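Local coordinates for glycerol-3-phosphate dehydrogenase [NAD(+)] (Dunaliella salina, PDB 6IUY), which probably interconverts dihydroxyacetone phosphate and glycerol 3-phosphate with NAD, joining a dehydrogenase to a haloacid dehalogenase-like phosphatase domain on one chain, at residues K380-R385 against D569-I574. Numbering follows the deposited sequence.
Sequences KGMRVR and DEVQEI. With NAD (nicotinamide-adenine-dinucleotide), chain C; 13P (1,3-dihydroxyacetonephosphate), chain D.
Strand 382-385, the first strand of a beta-hairpin with strand 388-391, rests on helix 564-577 of the C-terminal part of the dehydrogenase, the segment axes 25° apart. The side chains of Met382 and Glu570 run alongside in opposite senses, Met382 CG passing Glu570 OE1. The backbone N of Met382 donates to Glu570 OE1 (3.2 Å, 148° at the hydrogen) from above the carboxylate plane, while His353 holds OE2; OE1 also lies close to the Met382 carbonyl O without bonding it. Glu570 reaches the strand with CG anti to its carbonyl carbon (chi1 -68°) and a bend at chi2. Replacing Glu570 by alanine removes this carboxylate, which would probably leave the Met382 amide and His353 without the group that links them. The extended Met382 thioether lays CE over the helix backbone, against Val571 CG2 and Ile574 CD1, too close for its exact position to be certain. Val384 CG2 sits on the carbonyl O of Glu570 (3.4 Å), and CG1 packs on Ile574 CG1 (3.9 Å) and beside the Glu573 carboxylate. Two residues before Met382, Lys380 N binds NAD O3D (3.0 Å) and its NZ, salt-bridged to Asp519, reaches 13P O3 (3.1 Å). The contact thus ties the substrate-binding lysine's segment to the helical part, beside the cleft between NAD-binding and helical domains of NAD-dependent glycerol-3-phosphate dehydrogenases.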
ATOM      1  N   LYS A 380      10.317  17.287  -5.336  1.00 36.20           N
ATOM      2  CA  LYS A 380      10.676  16.238  -4.389  1.00 37.45           C
ATOM      3  C   LYS A 380      12.018  16.560  -3.754  1.00 39.13           C
ATOM      4  O   LYS A 380      12.996  16.895  -4.441  1.00 42.88           O
ATOM      5  CB  LYS A 380      10.694  14.867  -5.096  1.00 39.05           C
ATOM      6  CG  LYS A 380       9.305  14.435  -5.542  1.00 37.14           C
ATOM      7  CD  LYS A 380       9.307  13.248  -6.499  1.00 42.01           C
ATOM      8  CE  LYS A 380       7.901  13.020  -7.022  1.00 37.15           C
ATOM      9  NZ  LYS A 380       7.781  11.925  -8.044  1.00 35.98           N
ATOM     10  N   GLY A 381      12.051  16.504  -2.433  1.00 39.90           N
ATOM     11  CA  GLY A 381      13.190  16.997  -1.680  1.00 36.71           C
ATOM     12  C   GLY A 381      12.647  17.768  -0.496  1.00 43.66           C
ATOM     13  O   GLY A 381      11.434  18.057  -0.408  1.00 42.95           O
ATOM     14  N   MET A 382      13.530  18.092   0.431  1.00 39.63           N
ATOM     15  CA  MET A 382      13.106  18.809   1.620  1.00 45.66           C
ATOM     16  C   MET A 382      14.187  19.761   2.091  1.00 44.86           C
ATOM     17  O   MET A 382      15.349  19.654   1.680  1.00 44.28           O
ATOM     18  CB  MET A 382      12.757  17.835   2.748  1.00 44.73           C
ATOM     19  CG  MET A 382      13.944  17.046   3.293  1.00 44.09           C
ATOM     20  SD  MET A 382      13.542  16.282   4.880  1.00 48.10           S
ATOM     21  CE  MET A 382      15.001  15.303   5.154  1.00 56.06           C
ATOM     22  N   ARG A 383      13.810  20.694   2.958  1.00 42.86           N
ATOM     23  CA  ARG A 383      14.809  21.473   3.667  1.00 47.79           C
ATOM     24  C   ARG A 383      14.806  21.037   5.115  1.00 46.35           C
ATOM     25  O   ARG A 383      13.746  20.767   5.688  1.00 50.61           O
ATOM     26  CB  ARG A 383      14.540  22.992   3.558  1.00 49.04           C
ATOM     27  CG  ARG A 383      15.685  23.843   4.160  1.00 50.14           C
ATOM     28  CD  ARG A 383      15.444  25.348   4.018  1.00 56.91           C
ATOM     29  NE  ARG A 383      14.549  25.854   5.057  1.00 63.03           N
ATOM     30  CZ  ARG A 383      14.916  26.674   6.036  1.00 62.38           C
ATOM     31  NH1 ARG A 383      14.024  27.072   6.933  1.00 62.11           N
ATOM     32  NH2 ARG A 383      16.169  27.108   6.112  1.00 71.87           N
ATOM     33  N   VAL A 384      15.979  20.968   5.720  1.00 42.68           N
ATOM     34  CA  VAL A 384      16.042  20.697   7.142  1.00 44.03           C
ATOM     35  C   VAL A 384      15.898  21.994   7.933  1.00 53.69           C
ATOM     36  O   VAL A 384      16.678  22.922   7.766  1.00 58.61           O
ATOM     37  CB  VAL A 384      17.349  20.012   7.534  1.00 47.43           C
ATOM     38  CG1 VAL A 384      17.308  19.614   9.003  1.00 49.54           C
ATOM     39  CG2 VAL A 384      17.573  18.795   6.656  1.00 48.71           C
ATOM     40  N   ARG A 385      14.905  22.043   8.808  1.00 55.72           N
ATOM     41  CA  ARG A 385      14.621  23.235   9.593  1.00 54.88           C
ATOM     42  C   ARG A 385      14.285  22.839  11.019  1.00 58.82           C
ATOM     43  O   ARG A 385      13.535  21.880  11.231  1.00 62.79           O
ATOM     44  CB  ARG A 385      13.467  24.018   8.972  1.00 51.19           C
ATOM     45  CG  ARG A 385      12.886  25.077   9.867  1.00 59.13           C
ATOM     46  CD  ARG A 385      11.530  25.502   9.366  1.00 58.88           C
ATOM     47  NE  ARG A 385      10.726  26.043  10.453  1.00 73.50           N
ATOM     48  CZ  ARG A 385      10.630  27.336  10.734  1.00 73.22           C
ATOM     49  NH1 ARG A 385      11.284  28.220   9.991  1.00 71.27           N
ATOM     50  NH2 ARG A 385       9.873  27.741  11.749  1.00 74.34           N
ATOM     51  N   ASP A 569      21.059  13.011   2.631  1.00 39.02           N
ATOM     52  CA  ASP A 569      21.727  13.859   3.621  1.00 41.51           C
ATOM     53  C   ASP A 569      20.708  14.621   4.450  1.00 40.85           C
ATOM     54  O   ASP A 569      20.855  14.732   5.662  1.00 41.94           O
ATOM     55  CB  ASP A 569      22.705  14.849   2.960  1.00 43.75           C
ATOM     56  CG  ASP A 569      23.914  14.161   2.324  1.00 48.43           C
ATOM     57  OD1 ASP A 569      24.154  12.959   2.593  1.00 51.10           O
ATOM     58  OD2 ASP A 569      24.642  14.827   1.553  1.00 52.68           O
ATOM     59  N   GLU A 570      19.667  15.143   3.821  1.00 40.36           N
ATOM     60  CA  GLU A 570      18.685  15.907   4.588  1.00 44.11           C
ATOM     61  C   GLU A 570      18.073  15.044   5.699  1.00 45.30           C
ATOM     62  O   GLU A 570      18.036  15.444   6.861  1.00 49.47           O
ATOM     63  CB  GLU A 570      17.594  16.467   3.670  1.00 41.72           C
ATOM     64  CG  GLU A 570      18.119  17.554   2.719  1.00 46.89           C
ATOM     65  CD  GLU A 570      17.463  17.516   1.333  1.00 49.09           C
ATOM     66  OE1 GLU A 570      16.380  16.880   1.187  1.00 44.42           O
ATOM     67  OE2 GLU A 570      18.039  18.123   0.392  1.00 42.75           O
ATOM     68  N   VAL A 571      17.618  13.852   5.337  1.00 43.92           N
ATOM     69  CA  VAL A 571      17.050  12.916   6.302  1.00 46.10           C
ATOM     70  C   VAL A 571      18.078  12.453   7.342  1.00 45.01           C
ATOM     71  O   VAL A 571      17.748  12.295   8.527  1.00 46.39           O
ATOM     72  CB  VAL A 571      16.460  11.687   5.588  1.00 43.37           C
ATOM     73  CG1 VAL A 571      16.129  10.562   6.594  1.00 42.25           C
ATOM     74  CG2 VAL A 571      15.253  12.093   4.815  1.00 46.11           C
ATOM     75  N   GLN A 572      19.321  12.244   6.925  1.00 39.22           N
ATOM     76  CA  GLN A 572      20.312  11.785   7.893  1.00 42.82           C
ATOM     77  C   GLN A 572      20.567  12.848   8.947  1.00 47.99           C
ATOM     78  O   GLN A 572      20.770  12.531  10.120  1.00 49.26           O
ATOM     79  CB  GLN A 572      21.626  11.399   7.220  1.00 40.77           C
ATOM     80  CG  GLN A 572      22.454  10.438   8.071  1.00 41.83           C
ATOM     81  CD  GLN A 572      21.699   9.158   8.366  1.00 46.64           C
ATOM     82  OE1 GLN A 572      20.853   8.736   7.579  1.00 45.91           O
ATOM     83  NE2 GLN A 572      21.981   8.542   9.510  1.00 46.03           N
ATOM     84  N   GLU A 573      20.575  14.113   8.527  1.00 48.70           N
ATOM     85  CA  GLU A 573      20.694  15.228   9.460  1.00 46.71           C
ATOM     86  C   GLU A 573      19.601  15.153  10.525  1.00 47.60           C
ATOM     87  O   GLU A 573      19.864  15.236  11.725  1.00 47.49           O
ATOM     88  CB  GLU A 573      20.616  16.546   8.696  1.00 53.04           C
ATOM     89  CG  GLU A 573      21.099  17.759   9.459  1.00 58.86           C
ATOM     90  CD  GLU A 573      21.017  19.023   8.622  1.00 61.38           C
ATOM     91  OE1 GLU A 573      20.655  20.077   9.176  1.00 61.36           O
ATOM     92  OE2 GLU A 573      21.311  18.958   7.407  1.00 65.04           O
ATOM     93  N   ILE A 574      18.369  14.956  10.082  1.00 43.71           N
ATOM     94  CA  ILE A 574      17.267  14.774  11.018  1.00 44.97           C
ATOM     95  C   ILE A 574      17.417  13.512  11.888  1.00 47.43           C
ATOM     96  O   ILE A 574      17.108  13.543  13.082  1.00 47.69           O
ATOM     97  CB  ILE A 574      15.916  14.741  10.264  1.00 45.39           C
ATOM     98  CG1 ILE A 574      15.717  16.065   9.507  1.00 44.31           C
ATOM     99  CG2 ILE A 574      14.755  14.481  11.223  1.00 43.61           C
ATOM    100  CD1 ILE A 574      14.618  16.034   8.478  1.00 45.96           C
TER
HETATM  101  PA  NAD C 701      15.789  18.913 -13.876  1.00 34.79           P
HETATM  102  O1A NAD C 701      15.558  18.654 -15.308  1.00 30.91           O
HETATM  103  O2A NAD C 701      16.272  17.702 -13.089  1.00 37.43           O
HETATM  104  O5B NAD C 701      16.914  20.074 -13.675  1.00 35.89           O
HETATM  105  C5B NAD C 701      17.152  21.036 -14.713  1.00 35.64           C
HETATM  106  C4B NAD C 701      16.747  22.449 -14.221  1.00 35.69           C
HETATM  107  O4B NAD C 701      17.554  22.835 -13.272  1.00 40.83           O
HETATM  108  C3B NAD C 701      16.963  23.462 -15.350  1.00 39.02           C
HETATM  109  O3B NAD C 701      15.807  23.847 -15.936  1.00 39.80           O
HETATM  110  C2B NAD C 701      17.633  24.664 -14.658  1.00 36.02           C
HETATM  111  O2B NAD C 701      16.947  25.914 -15.109  1.00 44.05           O
HETATM  112  C1B NAD C 701      17.471  24.429 -13.400  1.00 35.72           C
HETATM  113  N9A NAD C 701      18.496  25.049 -12.673  1.00 36.63           N
HETATM  114  C8A NAD C 701      19.832  24.853 -12.755  1.00 36.67           C
HETATM  115  N7A NAD C 701      20.416  25.679 -11.858  1.00 36.88           N
HETATM  116  C5A NAD C 701      19.448  26.403 -11.235  1.00 39.71           C
HETATM  117  C6A NAD C 701      19.488  27.387 -10.264  1.00 38.14           C
HETATM  118  N6A NAD C 701      20.652  27.921  -9.644  1.00 43.24           N
HETATM  119  N1A NAD C 701      18.351  27.928  -9.809  1.00 41.02           N
HETATM  120  C2A NAD C 701      17.158  27.511 -10.321  1.00 41.90           C
HETATM  121  N3A NAD C 701      17.113  26.558 -11.280  1.00 35.87           N
HETATM  122  C4A NAD C 701      18.262  26.007 -11.732  1.00 37.95           C
HETATM  123  O3  NAD C 701      14.408  19.441 -13.250  1.00 36.60           O
HETATM  124  PN  NAD C 701      12.996  18.682 -13.234  1.00 35.86           P
HETATM  125  O1N NAD C 701      13.046  17.417 -14.072  1.00 37.32           O
HETATM  126  O2N NAD C 701      11.897  19.582 -13.752  1.00 32.00           O
HETATM  127  O5D NAD C 701      12.734  18.232 -11.744  1.00 36.21           O
HETATM  128  C5D NAD C 701      12.449  19.179 -10.731  1.00 39.20           C
HETATM  129  C4D NAD C 701      11.643  18.452  -9.645  1.00 37.00           C
HETATM  130  O4D NAD C 701      10.783  17.615 -10.193  1.00 34.47           O
HETATM  131  C3D NAD C 701      12.592  17.605  -8.821  1.00 34.45           C
HETATM  132  O3D NAD C 701      12.332  17.804  -7.518  1.00 34.45           O
HETATM  133  C2D NAD C 701      12.273  16.137  -9.223  1.00 38.45           C
HETATM  134  O2D NAD C 701      12.645  15.271  -8.073  1.00 36.92           O
HETATM  135  C1D NAD C 701      10.999  16.166  -9.496  1.00 37.75           C
HETATM  136  N1N NAD C 701      10.536  15.152 -10.422  1.00 38.38           N
HETATM  137  C2N NAD C 701      11.233  14.818 -11.564  1.00 36.14           C
HETATM  138  C3N NAD C 701      10.743  13.837 -12.425  1.00 41.35           C
HETATM  139  C7N NAD C 701      11.567  13.474 -13.679  1.00 41.30           C
HETATM  140  O7N NAD C 701      11.331  12.453 -14.295  1.00 41.86           O
HETATM  141  N7N NAD C 701      12.605  14.379 -14.107  1.00 40.80           N
HETATM  142  C4N NAD C 701       9.556  13.188 -12.159  1.00 43.10           C
HETATM  143  C5N NAD C 701       8.836  13.539 -11.031  1.00 38.17           C
HETATM  144  C6N NAD C 701       9.333  14.526 -10.180  1.00 39.32           C
HETATM  145  P   13P D 702      14.557  10.304 -10.585  0.61 45.18           P
HETATM  146  O1P 13P D 702      13.274   9.754 -10.010  0.86 48.23           O
HETATM  147  O2P 13P D 702      14.434  10.191 -12.078  0.88 38.29           O
HETATM  148  O3P 13P D 702      15.691   9.467 -10.057  0.33 40.72           O
HETATM  149  O1  13P D 702      14.887  11.827 -10.234  0.26 42.05           O
HETATM  150  C1  13P D 702      14.161  12.566  -9.278  1.00 39.52           C
HETATM  151  C2  13P D 702      12.722  12.367  -9.618  1.00 40.87           C
HETATM  152  O2  13P D 702      12.397  12.203 -10.775  0.10 41.08           O
HETATM  153  C3  13P D 702      11.673  12.356  -8.543  1.00 45.16           C
HETATM  154  O3  13P D 702      10.718  11.355  -8.862  0.26 40.68           O